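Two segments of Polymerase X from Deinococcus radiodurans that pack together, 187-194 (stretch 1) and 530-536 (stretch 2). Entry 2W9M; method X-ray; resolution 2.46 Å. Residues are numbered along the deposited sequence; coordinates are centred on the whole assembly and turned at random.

Stretch 1 (187-194) DVRRGLET
Stretch 2, residues 530-536: VMQARKA

The contact centres on a residue without a side chain. Gly191 is the first residue after a helix to leave helical phi/psi, in a Schellman motif, with phi/psi of 83/26. Positive phi by itself favours glycine. The packing also leaves little room: an ideal CB on Gly191 would point toward stretch 2 and lie 3.2 Å from Met531 CE, which is tight.

Stretch 1 is already helical at Asp187, with phi near -65 and psi between -42 and -32 through Arg189. Arg190 has phi/psi of -108/5. Leu192 N donates to Asp187 O at 3.1 Å, and Gly191 N makes a weak bond to Asp187 O, also at 3.1 Å. Arg190 (chi1 p, chi2 t) folds back so that Arg190 NH1 forms a salt bridge with Asp187 OD1 at 2.9 Å. Leu192 (-53/124) and Glu193 (-51/-32) follow in loop conformation, and Thr194 is extended (-127/148).

Stretch 2 is already helical at Val530 and continues along the stretch. The closest CA pair is Gly191 CA with Met531 CA, 5.7 Å apart. The CA-to-CB bond of Met531 points toward stretch 1; its rotamer is m, t, p. Met531 CE lies 3.5 Å from Gly191 CA and 3.6 Å from Val188 O, so the methyl packs against backbone.

The turn exposes Gly191 O to two donors one helical turn apart. Gln532 NE2 donates to Gly191 O at 2.9 Å, with a nearly linear angle of 171°. The CA-to-CB bond of Gln532 points sideways to stretch 1, and chi1 m with chi2 m brings its amide nearer. Lys535 NZ adds a weak bond to Gly191 O at 3.4 Å. The CA-to-CB bond of Lys535 points toward stretch 1; its rotamer is m, t, p, t, and Lys535 CD lies 3.2 Å from Arg190 O.

Glu193 (chi1 p, chi2 m) brings Glu193 OE1 to 4.0 Å from Lys535 NZ. The charges are opposite, but the separation is beyond a salt bridge.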

# COMPACT_ATOMS: atom_id res chain seq x y z
N ASP A 187 -15.75 0.93 8.08
CA ASP A 187 -14.51 0.33 7.61
C ASP A 187 -13.33 1.29 7.53
O ASP A 187 -12.22 0.93 7.92
CB ASP A 187 -14.74 -0.38 6.27
CG ASP A 187 -15.74 -1.53 6.38
OD1 ASP A 187 -16.26 -1.76 7.50
OD2 ASP A 187 -16.01 -2.20 5.36
N VAL A 188 -13.55 2.51 7.05
CA VAL A 188 -12.47 3.49 6.95
C VAL A 188 -11.98 3.93 8.33
O VAL A 188 -10.78 4.16 8.52
CB VAL A 188 -12.85 4.72 6.09
CG1 VAL A 188 -13.52 4.27 4.81
CG2 VAL A 188 -13.76 5.65 6.86
N ARG A 189 -12.89 4.03 9.29
CA ARG A 189 -12.54 4.47 10.64
C ARG A 189 -11.61 3.50 11.38
O ARG A 189 -10.79 3.92 12.20
CB ARG A 189 -13.79 4.70 11.48
CG ARG A 189 -13.47 4.99 12.93
CD ARG A 189 -14.70 4.99 13.80
NE ARG A 189 -14.37 5.31 15.18
CZ ARG A 189 -15.18 5.12 16.21
NH1 ARG A 189 -16.39 4.61 16.02
NH2 ARG A 189 -14.79 5.43 17.44
N ARG A 190 -11.73 2.20 11.10
CA ARG A 190 -10.91 1.23 11.80
C ARG A 190 -9.82 0.60 10.92
O ARG A 190 -9.10 -0.30 11.35
CB ARG A 190 -11.76 0.16 12.48
CG ARG A 190 -12.67 -0.61 11.56
CD ARG A 190 -13.68 -1.43 12.37
NE ARG A 190 -13.88 -2.74 11.79
CZ ARG A 190 -14.68 -2.99 10.76
NH1 ARG A 190 -15.37 -2.00 10.21
NH2 ARG A 190 -14.80 -4.22 10.29
N GLY A 191 -9.70 1.10 9.69
CA GLY A 191 -8.55 0.80 8.85
C GLY A 191 -8.58 -0.50 8.09
O GLY A 191 -7.54 -1.05 7.75
N LEU A 192 -9.78 -0.99 7.80
CA LEU A 192 -9.92 -2.21 7.02
C LEU A 192 -9.12 -2.06 5.73
O LEU A 192 -9.33 -1.11 4.98
CB LEU A 192 -11.39 -2.48 6.72
CG LEU A 192 -11.83 -3.94 6.85
CD1 LEU A 192 -11.65 -4.39 8.29
CD2 LEU A 192 -13.27 -4.11 6.40
N GLU A 193 -8.20 -2.98 5.47
CA GLU A 193 -7.36 -2.93 4.27
C GLU A 193 -8.20 -2.75 3.01
O GLU A 193 -7.76 -2.12 2.04
CB GLU A 193 -6.47 -4.17 4.16
CG GLU A 193 -7.20 -5.50 4.30
CD GLU A 193 -7.39 -5.92 5.75
OE1 GLU A 193 -6.66 -5.41 6.63
OE2 GLU A 193 -8.26 -6.78 6.01
N THR A 194 -9.40 -3.30 3.03
CA THR A 194 -10.36 -3.12 1.95
C THR A 194 -11.67 -2.61 2.55
O THR A 194 -12.00 -2.93 3.69
CB THR A 194 -10.57 -4.42 1.18
OG1 THR A 194 -9.60 -4.52 0.13
CG2 THR A 194 -11.95 -4.46 0.58
N VAL A 530 0.52 2.65 9.49
CA VAL A 530 0.34 2.89 10.92
C VAL A 530 -1.02 2.38 11.42
O VAL A 530 -1.11 1.84 12.52
CB VAL A 530 0.51 4.38 11.28
CG1 VAL A 530 -0.02 4.67 12.67
CG2 VAL A 530 1.97 4.79 11.15
N MET A 531 -2.06 2.55 10.61
CA MET A 531 -3.39 2.06 10.98
C MET A 531 -3.39 0.54 11.14
O MET A 531 -4.08 0.01 12.02
CB MET A 531 -4.44 2.47 9.94
CG MET A 531 -4.59 3.97 9.74
SD MET A 531 -5.93 4.41 8.61
CE MET A 531 -7.36 4.02 9.62
N GLN A 532 -2.63 -0.14 10.30
CA GLN A 532 -2.47 -1.59 10.39
C GLN A 532 -1.65 -1.97 11.62
O GLN A 532 -1.99 -2.91 12.34
CB GLN A 532 -1.81 -2.14 9.12
CG GLN A 532 -2.43 -1.66 7.82
CD GLN A 532 -3.94 -1.83 7.78
OE1 GLN A 532 -4.46 -2.94 7.85
NE2 GLN A 532 -4.65 -0.71 7.66
N ALA A 533 -0.56 -1.24 11.85
CA ALA A 533 0.31 -1.51 13.00
C ALA A 533 -0.42 -1.34 14.33
O ALA A 533 -0.19 -2.09 15.27
CB ALA A 533 1.55 -0.62 12.95
N ARG A 534 -1.30 -0.35 14.40
CA ARG A 534 -2.02 -0.07 15.64
C ARG A 534 -3.04 -1.16 15.99
O ARG A 534 -3.26 -1.46 17.16
CB ARG A 534 -2.68 1.30 15.58
CG ARG A 534 -1.67 2.44 15.50
CD ARG A 534 -2.35 3.75 15.16
NE ARG A 534 -3.27 4.17 16.22
CZ ARG A 534 -2.91 4.89 17.27
NH1 ARG A 534 -1.64 5.27 17.41
NH2 ARG A 534 -3.81 5.24 18.18
N LYS A 535 -3.65 -1.76 14.98
CA LYS A 535 -4.55 -2.88 15.21
C LYS A 535 -3.78 -4.09 15.72
O LYS A 535 -4.32 -4.93 16.43
CB LYS A 535 -5.32 -3.22 13.93
CG LYS A 535 -6.24 -2.10 13.48
CD LYS A 535 -6.50 -2.14 11.99
CE LYS A 535 -7.34 -3.34 11.60
NZ LYS A 535 -7.39 -3.50 10.12
N ALA A 536 -2.50 -4.19 15.36
CA ALA A 536 -1.67 -5.28 15.82
C ALA A 536 -1.15 -4.99 17.23
O ALA A 536 -0.60 -5.87 17.89
CB ALA A 536 -0.52 -5.53 14.86